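Local coordinates for protein cruciform cutting endonuclease 1, mitochondrial (PDB 1KCF) that cuts four-way DNA (Holliday) junctions at the point of strand exchange, working as a homodimer and apparently helping to maintain mitochondrial DNA, at residues 40-45 and 236-241; 47-52 and 132-137; 81-86 and 102-107. All coordinates share one frame; numbering follows the deposited sequence.

Contact 1: 40-45 and 236-241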
loop_
_atom_site.group_PDB
_atom_site.type_symbol
_atom_site.label_atom_id
_atom_site.label_comp_id
_atom_site.label_asym_id
_atom_site.label_seq_id
_atom_site.Cartn_x
_atom_site.Cartn_y
_atom_site.Cartn_z
ATOM N N SER A 40 -9.865 -24.729 -4.459
ATOM C CA SER A 40 -10.613 -24.491 -5.681
ATOM C C SER A 40 -10.625 -22.980 -5.894
ATOM O O SER A 40 -10.576 -22.213 -4.933
ATOM C CB SER A 40 -12.051 -25.021 -5.565
ATOM O OG SER A 40 -12.775 -24.351 -4.542
ATOM N N ARG A 41 -10.677 -22.560 -7.152
ATOM C CA ARG A 41 -10.688 -21.143 -7.492
ATOM C C ARG A 41 -9.548 -20.408 -6.782
ATOM O O ARG A 41 -9.759 -19.451 -6.040
ATOM C CB ARG A 41 -12.041 -20.524 -7.128
ATOM C CG ARG A 41 -13.236 -21.252 -7.743
ATOM C CD ARG A 41 -14.539 -20.490 -7.523
ATOM N NE ARG A 41 -14.666 -19.342 -8.421
ATOM C CZ ARG A 41 -14.931 -19.436 -9.722
ATOM N NH1 ARG A 41 -15.099 -20.626 -10.284
ATOM N NH2 ARG A 41 -15.023 -18.344 -10.467
ATOM N N VAL A 42 -8.335 -20.887 -7.017
ATOM C CA VAL A 42 -7.140 -20.308 -6.430
ATOM C C VAL A 42 -6.517 -19.335 -7.430
ATOM O O VAL A 42 -6.136 -19.724 -8.536
ATOM C CB VAL A 42 -6.120 -21.408 -6.086
ATOM C CG1 VAL A 42 -4.877 -20.794 -5.464
ATOM C CG2 VAL A 42 -6.756 -22.419 -5.131
ATOM N N LEU A 43 -6.431 -18.068 -7.043
ATOM C CA LEU A 43 -5.849 -17.053 -7.917
ATOM C C LEU A 43 -4.432 -16.677 -7.483
ATOM O O LEU A 43 -4.240 -15.981 -6.485
ATOM C CB LEU A 43 -6.726 -15.798 -7.938
ATOM C CG LEU A 43 -6.203 -14.659 -8.820
ATOM C CD1 LEU A 43 -6.233 -15.078 -10.285
ATOM C CD2 LEU A 43 -7.052 -13.410 -8.608
ATOM N N GLY A 44 -3.445 -17.155 -8.233
ATOM C CA GLY A 44 -2.062 -16.843 -7.928
ATOM C C GLY A 44 -1.648 -15.581 -8.660
ATOM O O GLY A 44 -1.825 -15.482 -9.873
ATOM N N ILE A 45 -1.096 -14.618 -7.929
ATOM C CA ILE A 45 -0.682 -13.357 -8.530
ATOM C C ILE A 45 0.782 -12.987 -8.311
ATOM O O ILE A 45 1.292 -13.024 -7.191
ATOM C CB ILE A 45 -1.543 -12.194 -8.013
ATOM C CG1 ILE A 45 -2.995 -12.395 -8.443
ATOM C CG2 ILE A 45 -1.006 -10.873 -8.543
ATOM C CD1 ILE A 45 -3.942 -11.365 -7.877
ATOM N N SER A 236 0.190 -23.671 -8.400
ATOM C CA SER A 236 0.322 -25.120 -8.304
ATOM C C SER A 236 1.159 -25.519 -7.097
ATOM O O SER A 236 0.878 -26.526 -6.443
ATOM C CB SER A 236 0.934 -25.699 -9.585
ATOM O OG SER A 236 2.286 -25.311 -9.745
ATOM N N GLY A 237 2.183 -24.727 -6.794
ATOM C CA GLY A 237 3.026 -25.032 -5.655
ATOM C C GLY A 237 2.238 -24.969 -4.360
ATOM O O GLY A 237 2.334 -25.856 -3.518
ATOM N N TRP A 238 1.442 -23.918 -4.202
ATOM C CA TRP A 238 0.645 -23.743 -2.996
ATOM C C TRP A 238 -0.455 -24.802 -2.863
ATOM O O TRP A 238 -0.749 -25.281 -1.768
ATOM C CB TRP A 238 0.008 -22.355 -2.995
ATOM C CG TRP A 238 -0.771 -22.058 -1.757
ATOM C CD1 TRP A 238 -0.285 -21.573 -0.577
ATOM C CD2 TRP A 238 -2.177 -22.225 -1.578
ATOM N NE1 TRP A 238 -1.309 -21.422 0.329
ATOM C CE2 TRP A 238 -2.487 -21.816 -0.262
ATOM C CE3 TRP A 238 -3.217 -22.680 -2.398
ATOM C CZ2 TRP A 238 -3.781 -21.846 0.252
ATOM C CZ3 TRP A 238 -4.511 -22.712 -1.888
ATOM C CH2 TRP A 238 -4.779 -22.296 -0.573
ATOM N N MET A 239 -1.075 -25.153 -3.980
ATOM C CA MET A 239 -2.137 -26.144 -3.949
ATOM C C MET A 239 -1.597 -27.504 -3.539
ATOM O O MET A 239 -2.279 -28.263 -2.855
ATOM C CB MET A 239 -2.815 -26.226 -5.312
ATOM C CG MET A 239 -3.654 -25.002 -5.627
ATOM S SD MET A 239 -4.065 -24.872 -7.375
ATOM C CE MET A 239 -4.914 -26.381 -7.615
ATOM N N ARG A 240 -0.368 -27.807 -3.945
ATOM C CA ARG A 240 0.233 -29.080 -3.588
ATOM C C ARG A 240 0.582 -29.082 -2.109
ATOM O O ARG A 240 0.484 -30.120 -1.452
ATOM C CB ARG A 240 1.480 -29.355 -4.435
ATOM C CG ARG A 240 1.186 -29.481 -5.928
ATOM C CD ARG A 240 2.393 -29.999 -6.708
ATOM N NE ARG A 240 2.585 -31.437 -6.536
ATOM C CZ ARG A 240 3.582 -32.133 -7.075
ATOM N NH1 ARG A 240 4.489 -31.527 -7.828
ATOM N NH2 ARG A 240 3.672 -33.438 -6.864
ATOM N N TRP A 241 0.979 -27.926 -1.577
ATOM C CA TRP A 241 1.310 -27.840 -0.158
ATOM C C TRP A 241 0.085 -28.209 0.652
ATOM O O TRP A 241 0.167 -28.981 1.605
ATOM C CB TRP A 241 1.740 -26.427 0.248
ATOM C CG TRP A 241 2.989 -25.937 -0.399
ATOM C CD1 TRP A 241 3.958 -26.692 -0.989
ATOM C CD2 TRP A 241 3.412 -24.573 -0.517
ATOM N NE1 TRP A 241 4.958 -25.884 -1.471
ATOM C CE2 TRP A 241 4.650 -24.578 -1.197
ATOM C CE3 TRP A 241 2.867 -23.346 -0.115
ATOM C CZ2 TRP A 241 5.353 -23.400 -1.486
ATOM C CZ3 TRP A 241 3.568 -22.172 -0.403
ATOM C CH2 TRP A 241 4.797 -22.213 -1.082
#
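Trp238 meets Val42 through the outer bond of its six-membered ring: CE3 of Trp238 lies 4.0 Å from CG1 of Val42, and CZ3 of Trp238 lies 4.0 Å from CG2 of Val42. Both valine methyls thus lie against the CE3-CZ3 bond of one tryptophan. With CG anti to the backbone N (chi1 -177°), the indole is carried off helix 224-253 toward the strand. Met239 comes next and adds a second apolar contact through its CG, 4.1 Å from Val42 CG2, the two side chains sliding past each other in opposite directions. Its chain then bends at the last torsion, and the side chain also touches Gln59. Cutting Val42 back to alanine removes both methyls and would probably leave the CE3-CZ3 bond of Trp238 and the CG of Met239 without their partner, opening a gap between strand and helix. Trp241, further along, meets Tyr174 of helix 168-179 edge-to-face. The contact is narrow, 123 Å² in all, entirely apolar and buried. Val42 stands at a G1 beta bulge, since Arg41, with positive phi (51°), and Val42 both face Ala57. Strand 42-47 runs between strands 113-118 and 52-59; Val42 and Trp238 both touch Leu115, and Trp238 also reaches Val113, which seats helix 224-253 on one face of the sheet, while Leu43 and Ile45 point to the helix 91-109 side.

Contact 2: 47-52 and 132-137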
loop_
_atom_site.group_PDB
_atom_site.type_symbol
_atom_site.label_atom_id
_atom_site.label_comp_id
_atom_site.label_asym_id
_atom_site.label_seq_id
_atom_site.Cartn_x
_atom_site.Cartn_y
_atom_site.Cartn_z
ATOM N N LEU A 47 2.983 -9.971 -8.476
ATOM C CA LEU A 47 2.941 -8.514 -8.525
ATOM C C LEU A 47 3.993 -7.854 -9.406
ATOM O O LEU A 47 5.198 -8.076 -9.250
ATOM C CB LEU A 47 3.031 -7.928 -7.118
ATOM C CG LEU A 47 1.835 -8.183 -6.203
ATOM C CD1 LEU A 47 2.151 -7.670 -4.809
ATOM C CD2 LEU A 47 0.601 -7.504 -6.771
ATOM N N GLY A 48 3.498 -7.030 -10.321
ATOM C CA GLY A 48 4.336 -6.292 -11.244
ATOM C C GLY A 48 3.398 -5.355 -11.974
ATOM O O GLY A 48 2.186 -5.568 -11.960
ATOM N N ILE A 49 3.925 -4.313 -12.599
ATOM C CA ILE A 49 3.061 -3.390 -13.320
ATOM C C ILE A 49 3.120 -3.670 -14.818
ATOM O O ILE A 49 2.091 -3.880 -15.454
ATOM C CB ILE A 49 3.452 -1.926 -13.026
ATOM C CG1 ILE A 49 3.258 -1.646 -11.533
ATOM C CG2 ILE A 49 2.596 -0.975 -13.853
ATOM C CD1 ILE A 49 3.687 -0.265 -11.092
ATOM N N LYS A 50 4.323 -3.703 -15.377
ATOM C CA LYS A 50 4.455 -3.963 -16.801
ATOM C C LYS A 50 4.464 -5.454 -17.106
ATOM O O LYS A 50 4.387 -5.857 -18.268
ATOM C CB LYS A 50 5.709 -3.273 -17.351
ATOM C CG LYS A 50 5.621 -1.748 -17.255
ATOM C CD LYS A 50 6.764 -1.046 -17.963
ATOM C CE LYS A 50 6.626 0.471 -17.834
ATOM N NZ LYS A 50 7.703 1.212 -18.554
ATOM N N ASN A 51 4.552 -6.274 -16.061
ATOM C CA ASN A 51 4.531 -7.721 -16.235
ATOM C C ASN A 51 3.725 -8.399 -15.130
ATOM O O ASN A 51 4.185 -9.346 -14.480
ATOM C CB ASN A 51 5.950 -8.302 -16.285
ATOM C CG ASN A 51 6.707 -8.129 -14.988
ATOM O OD1 ASN A 51 7.735 -8.771 -14.776
ATOM N ND2 ASN A 51 6.215 -7.256 -14.117
ATOM N N PHE A 52 2.517 -7.891 -14.916
ATOM C CA PHE A 52 1.613 -8.445 -13.920
ATOM C C PHE A 52 1.263 -9.834 -14.430
ATOM O O PHE A 52 0.869 -9.995 -15.583
ATOM C CB PHE A 52 0.347 -7.587 -13.831
ATOM C CG PHE A 52 -0.666 -8.084 -12.832
ATOM C CD1 PHE A 52 -0.542 -7.776 -11.482
ATOM C CD2 PHE A 52 -1.748 -8.851 -13.246
ATOM C CE1 PHE A 52 -1.487 -8.225 -10.558
ATOM C CE2 PHE A 52 -2.695 -9.306 -12.333
ATOM C CZ PHE A 52 -2.567 -8.991 -10.986
ATOM N N THR A 132 10.985 -1.254 -6.370
ATOM C CA THR A 132 10.674 -1.476 -4.966
ATOM C C THR A 132 9.463 -0.660 -4.527
ATOM O O THR A 132 8.576 -1.175 -3.854
ATOM C CB THR A 132 11.875 -1.112 -4.076
ATOM O OG1 THR A 132 12.930 -2.054 -4.298
ATOM C CG2 THR A 132 11.490 -1.133 -2.603
ATOM N N LEU A 133 9.431 0.610 -4.920
ATOM C CA LEU A 133 8.326 1.491 -4.559
ATOM C C LEU A 133 7.024 1.118 -5.262
ATOM O O LEU A 133 5.962 1.085 -4.637
ATOM C CB LEU A 133 8.694 2.947 -4.871
ATOM C CG LEU A 133 9.705 3.594 -3.913
ATOM C CD1 LEU A 133 10.195 4.924 -4.476
ATOM C CD2 LEU A 133 9.052 3.793 -2.543
ATOM N N ARG A 134 7.108 0.834 -6.558
ATOM C CA ARG A 134 5.932 0.467 -7.338
ATOM C C ARG A 134 5.254 -0.798 -6.820
ATOM O O ARG A 134 4.054 -0.799 -6.572
ATOM C CB ARG A 134 6.306 0.245 -8.804
ATOM C CG ARG A 134 6.946 1.428 -9.491
ATOM C CD ARG A 134 7.376 1.034 -10.899
ATOM N NE ARG A 134 8.176 2.069 -11.546
ATOM C CZ ARG A 134 8.628 1.992 -12.794
ATOM N NH1 ARG A 134 8.357 0.924 -13.533
ATOM N NH2 ARG A 134 9.352 2.980 -13.303
ATOM N N VAL A 135 6.020 -1.875 -6.665
ATOM C CA VAL A 135 5.452 -3.136 -6.201
ATOM C C VAL A 135 5.024 -3.119 -4.738
ATOM O O VAL A 135 4.062 -3.791 -4.368
ATOM C CB VAL A 135 6.429 -4.320 -6.419
ATOM C CG1 VAL A 135 6.692 -4.498 -7.904
ATOM C CG2 VAL A 135 7.737 -4.076 -5.669
ATOM N N ASN A 136 5.736 -2.369 -3.902
ATOM C CA ASN A 136 5.366 -2.301 -2.493
ATOM C C ASN A 136 4.036 -1.563 -2.365
ATOM O O ASN A 136 3.182 -1.923 -1.553
ATOM C CB ASN A 136 6.437 -1.563 -1.679
ATOM C CG ASN A 136 7.744 -2.333 -1.597
ATOM O OD1 ASN A 136 7.801 -3.522 -1.916
ATOM N ND2 ASN A 136 8.801 -1.660 -1.152
ATOM N N MET A 137 3.876 -0.529 -3.181
ATOM C CA MET A 137 2.675 0.284 -3.175
ATOM C C MET A 137 1.469 -0.513 -3.661
ATOM O O MET A 137 0.401 -0.460 -3.056
ATOM C CB MET A 137 2.875 1.511 -4.066
ATOM C CG MET A 137 2.005 2.685 -3.686
ATOM S SD MET A 137 2.273 4.118 -4.729
ATOM C CE MET A 137 4.003 4.461 -4.370
#
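The backbone of Leu47 is hydrogen-bonded to the backbones of Glu117 of the parallel strand 113-118 and Gln119 just beyond it, and its carbonyl O also comes within 4.1 Å of Val135 CG1. That approach is van der Waals contact, as no hydrogen bond joins the two segments. Beside it the backbones come nearest, with Gly48 CA 6.1 Å from Val135 CA; a CB on Gly48 would probably collide with Asn51 ND2 in this conformation. Residues 47-52 make the turn of a beta hairpin between strands 42-47 and 52-59 of the RNase H-like sheet, directly after the magnesium-binding Asp46, and helix 128-151 packs across it. Ile49 supplies the tightest touch: its CD1 lies 3.5 Å from Arg134 CB and 3.9 Å from Arg134 CD, so the isoleucine tip rests along the aliphatic part of the arginine. The two side chains cross at about a right angle, and Arg134 stays extended from CG to NE, which lays that stretch of methylenes beside the methyl. Further out, Lys50 NZ and Arg134 NH1 stand 5.1 Å apart; weak, long ion pairs to Glu87 and Glu130 respectively probably temper these like charges. Elsewhere on residues 132-137, Leu133 packs on Asn136 of the second subunit, and Met137 on Ser140 of that subunit.

Contact 3: 81-86 and 102-107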
loop_
_atom_site.group_PDB
_atom_site.type_symbol
_atom_site.label_atom_id
_atom_site.label_comp_id
_atom_site.label_asym_id
_atom_site.label_seq_id
_atom_site.Cartn_x
_atom_site.Cartn_y
_atom_site.Cartn_z
ATOM N N LEU A 81 -6.876 -7.661 -19.245
ATOM C CA LEU A 81 -7.675 -7.356 -18.063
ATOM C C LEU A 81 -8.554 -6.130 -18.279
ATOM O O LEU A 81 -9.280 -5.706 -17.379
ATOM C CB LEU A 81 -6.771 -7.142 -16.844
ATOM C CG LEU A 81 -6.100 -8.414 -16.311
ATOM C CD1 LEU A 81 -5.167 -8.077 -15.157
ATOM C CD2 LEU A 81 -7.173 -9.400 -15.864
ATOM N N ASP A 82 -8.482 -5.564 -19.480
ATOM C CA ASP A 82 -9.278 -4.392 -19.822
ATOM C C ASP A 82 -9.072 -3.266 -18.814
ATOM O O ASP A 82 -10.031 -2.678 -18.319
ATOM C CB ASP A 82 -10.757 -4.771 -19.894
ATOM N N ILE A 83 -7.813 -2.969 -18.517
ATOM C CA ILE A 83 -7.482 -1.915 -17.571
ATOM C C ILE A 83 -6.859 -0.729 -18.297
ATOM O O ILE A 83 -5.787 -0.837 -18.893
ATOM C CB ILE A 83 -6.515 -2.440 -16.481
ATOM C CG1 ILE A 83 -7.253 -3.442 -15.590
ATOM C CG2 ILE A 83 -5.965 -1.289 -15.648
ATOM C CD1 ILE A 83 -6.390 -4.098 -14.549
ATOM N N GLN A 84 -7.555 0.400 -18.256
ATOM C CA GLN A 84 -7.084 1.615 -18.901
ATOM C C GLN A 84 -6.431 2.470 -17.832
ATOM O O GLN A 84 -7.111 3.080 -17.011
ATOM C CB GLN A 84 -8.250 2.356 -19.536
ATOM N N TRP A 85 -5.105 2.507 -17.843
ATOM C CA TRP A 85 -4.363 3.270 -16.856
ATOM C C TRP A 85 -3.121 3.908 -17.463
ATOM O O TRP A 85 -2.327 3.242 -18.124
ATOM C CB TRP A 85 -3.953 2.352 -15.707
ATOM C CG TRP A 85 -3.214 3.041 -14.612
ATOM C CD1 TRP A 85 -3.729 3.904 -13.693
ATOM C CD2 TRP A 85 -1.823 2.905 -14.301
ATOM N NE1 TRP A 85 -2.745 4.312 -12.822
ATOM C CE2 TRP A 85 -1.564 3.712 -13.175
ATOM C CE3 TRP A 85 -0.769 2.175 -14.865
ATOM C CZ2 TRP A 85 -0.297 3.810 -12.597
ATOM C CZ3 TRP A 85 0.495 2.272 -14.292
ATOM C CH2 TRP A 85 0.718 3.084 -13.168
ATOM N N THR A 86 -2.960 5.203 -17.226
ATOM C CA THR A 86 -1.813 5.931 -17.741
ATOM C C THR A 86 -0.681 5.857 -16.725
ATOM O O THR A 86 -0.875 6.160 -15.547
ATOM C CB THR A 86 -2.172 7.406 -18.010
ATOM O OG1 THR A 86 -3.194 7.466 -19.014
ATOM C CG2 THR A 86 -0.953 8.174 -18.493
ATOM N N PHE A 102 -8.194 -4.537 -8.521
ATOM C CA PHE A 102 -8.919 -5.225 -7.462
ATOM C C PHE A 102 -10.305 -5.655 -7.943
ATOM O O PHE A 102 -10.683 -6.817 -7.801
ATOM C CB PHE A 102 -9.060 -4.309 -6.249
ATOM C CG PHE A 102 -9.721 -4.961 -5.068
ATOM C CD1 PHE A 102 -8.993 -5.785 -4.215
ATOM C CD2 PHE A 102 -11.075 -4.760 -4.814
ATOM C CE1 PHE A 102 -9.605 -6.400 -3.123
ATOM C CE2 PHE A 102 -11.699 -5.368 -3.728
ATOM C CZ PHE A 102 -10.964 -6.191 -2.880
ATOM N N ASN A 103 -11.054 -4.716 -8.514
ATOM C CA ASN A 103 -12.397 -5.013 -8.999
ATOM C C ASN A 103 -12.379 -5.972 -10.171
ATOM O O ASN A 103 -13.178 -6.902 -10.230
ATOM C CB ASN A 103 -13.127 -3.740 -9.445
ATOM C CG ASN A 103 -13.304 -2.747 -8.327
ATOM O OD1 ASN A 103 -13.369 -3.118 -7.156
ATOM N ND2 ASN A 103 -13.396 -1.471 -8.681
ATOM N N THR A 104 -11.471 -5.739 -11.112
ATOM C CA THR A 104 -11.390 -6.583 -12.294
ATOM C C THR A 104 -11.079 -8.036 -11.964
ATOM O O THR A 104 -11.616 -8.941 -12.599
ATOM C CB THR A 104 -10.340 -6.053 -13.287
ATOM O OG1 THR A 104 -10.625 -4.683 -13.591
ATOM C CG2 THR A 104 -10.375 -6.858 -14.578
ATOM N N LEU A 105 -10.218 -8.266 -10.976
ATOM C CA LEU A 105 -9.873 -9.637 -10.604
ATOM C C LEU A 105 -11.018 -10.342 -9.857
ATOM O O LEU A 105 -11.206 -11.550 -10.003
ATOM C CB LEU A 105 -8.598 -9.654 -9.745
ATOM C CG LEU A 105 -7.297 -9.103 -10.353
ATOM C CD1 LEU A 105 -6.194 -9.149 -9.306
ATOM C CD2 LEU A 105 -6.895 -9.902 -11.586
ATOM N N HIS A 106 -11.778 -9.591 -9.061
ATOM C CA HIS A 106 -12.892 -10.169 -8.306
ATOM C C HIS A 106 -14.090 -10.487 -9.190
ATOM O O HIS A 106 -14.730 -11.527 -9.033
ATOM C CB HIS A 106 -13.333 -9.223 -7.186
ATOM C CG HIS A 106 -12.484 -9.308 -5.955
ATOM N ND1 HIS A 106 -12.494 -10.406 -5.122
ATOM C CD2 HIS A 106 -11.576 -8.449 -5.436
ATOM C CE1 HIS A 106 -11.626 -10.221 -4.144
ATOM N NE2 HIS A 106 -11.054 -9.040 -4.311
ATOM N N GLU A 107 -14.380 -9.588 -10.122
ATOM C CA GLU A 107 -15.510 -9.750 -11.024
ATOM C C GLU A 107 -15.258 -10.797 -12.095
ATOM O O GLU A 107 -16.179 -11.482 -12.537
ATOM C CB GLU A 107 -15.842 -8.410 -11.679
#
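The turn of helix 91-109 that offers Thr104 and Leu105 to the loop at Leu81 also carries two flat rings, Phe102 and His106. His106 CD2 stands 3.4 Å above the plane of the Phe102 ring, over its centre, while Phe102 CG lies in the plane of the imidazole at its edge; the histidine therefore meets the phenyl face edge-on. At the rim of Phe102, in plane, is Asn103 OD1, and Leu145 and His146 of helix 128-151 also touch this ring. Toward the loop, Thr104 leads with its methyl: CG2 is 3.2 Å from Leu81 O, a snug approach. Its OG1 sits beside the backbone N (chi1 -54°), where it donates a hydrogen bond to Gln100 O one turn back, leaving CG2 to face Leu81. Ile83 crosses the threonine obliquely, its CG1 4.1 Å from Thr104 OG1. Leu81 CD2 also meets Leu105 CD2 at 4.3 Å, methyl to methyl, and both leucines rest on Phe52 of strand 52-59. The loop has its own polar anchor in Asn79 OD1, which accepts from Ile83 N and, weakly, from Leu81 N. With the threonine hydroxyl engaged inside the helix, the loop meets residues 102-107 by van der Waals contact, chiefly methyl against carbonyl oxygen and leucine against leucine, without directional bonds.

Along the chain, contact 3 falls within the span bridged by contact 2, and contact 2 within that bridged by contact 1, all inside the RNase H-like catalytic region. Contact 1 lies about 21 Å from each of the others, centre to centre, and contacts 2 and 3 are about 15 Å apart. The central sheet joins them: contact 1 sets helix 224-253 on one face, whereas contacts 2 and 3 belong to helices 128-151 and 91-109 on the other. Ile45 CG2 touches Phe52 CE1 at 3.4 Å, and Phe52 CZ touches Leu105 CD1 at 4.0 Å. The magnesium-binding Asp46 lies between segments 40-45 and 47-52, and contact 1 joins its strand to the helix carrying Asp230; contact 3 is more remote.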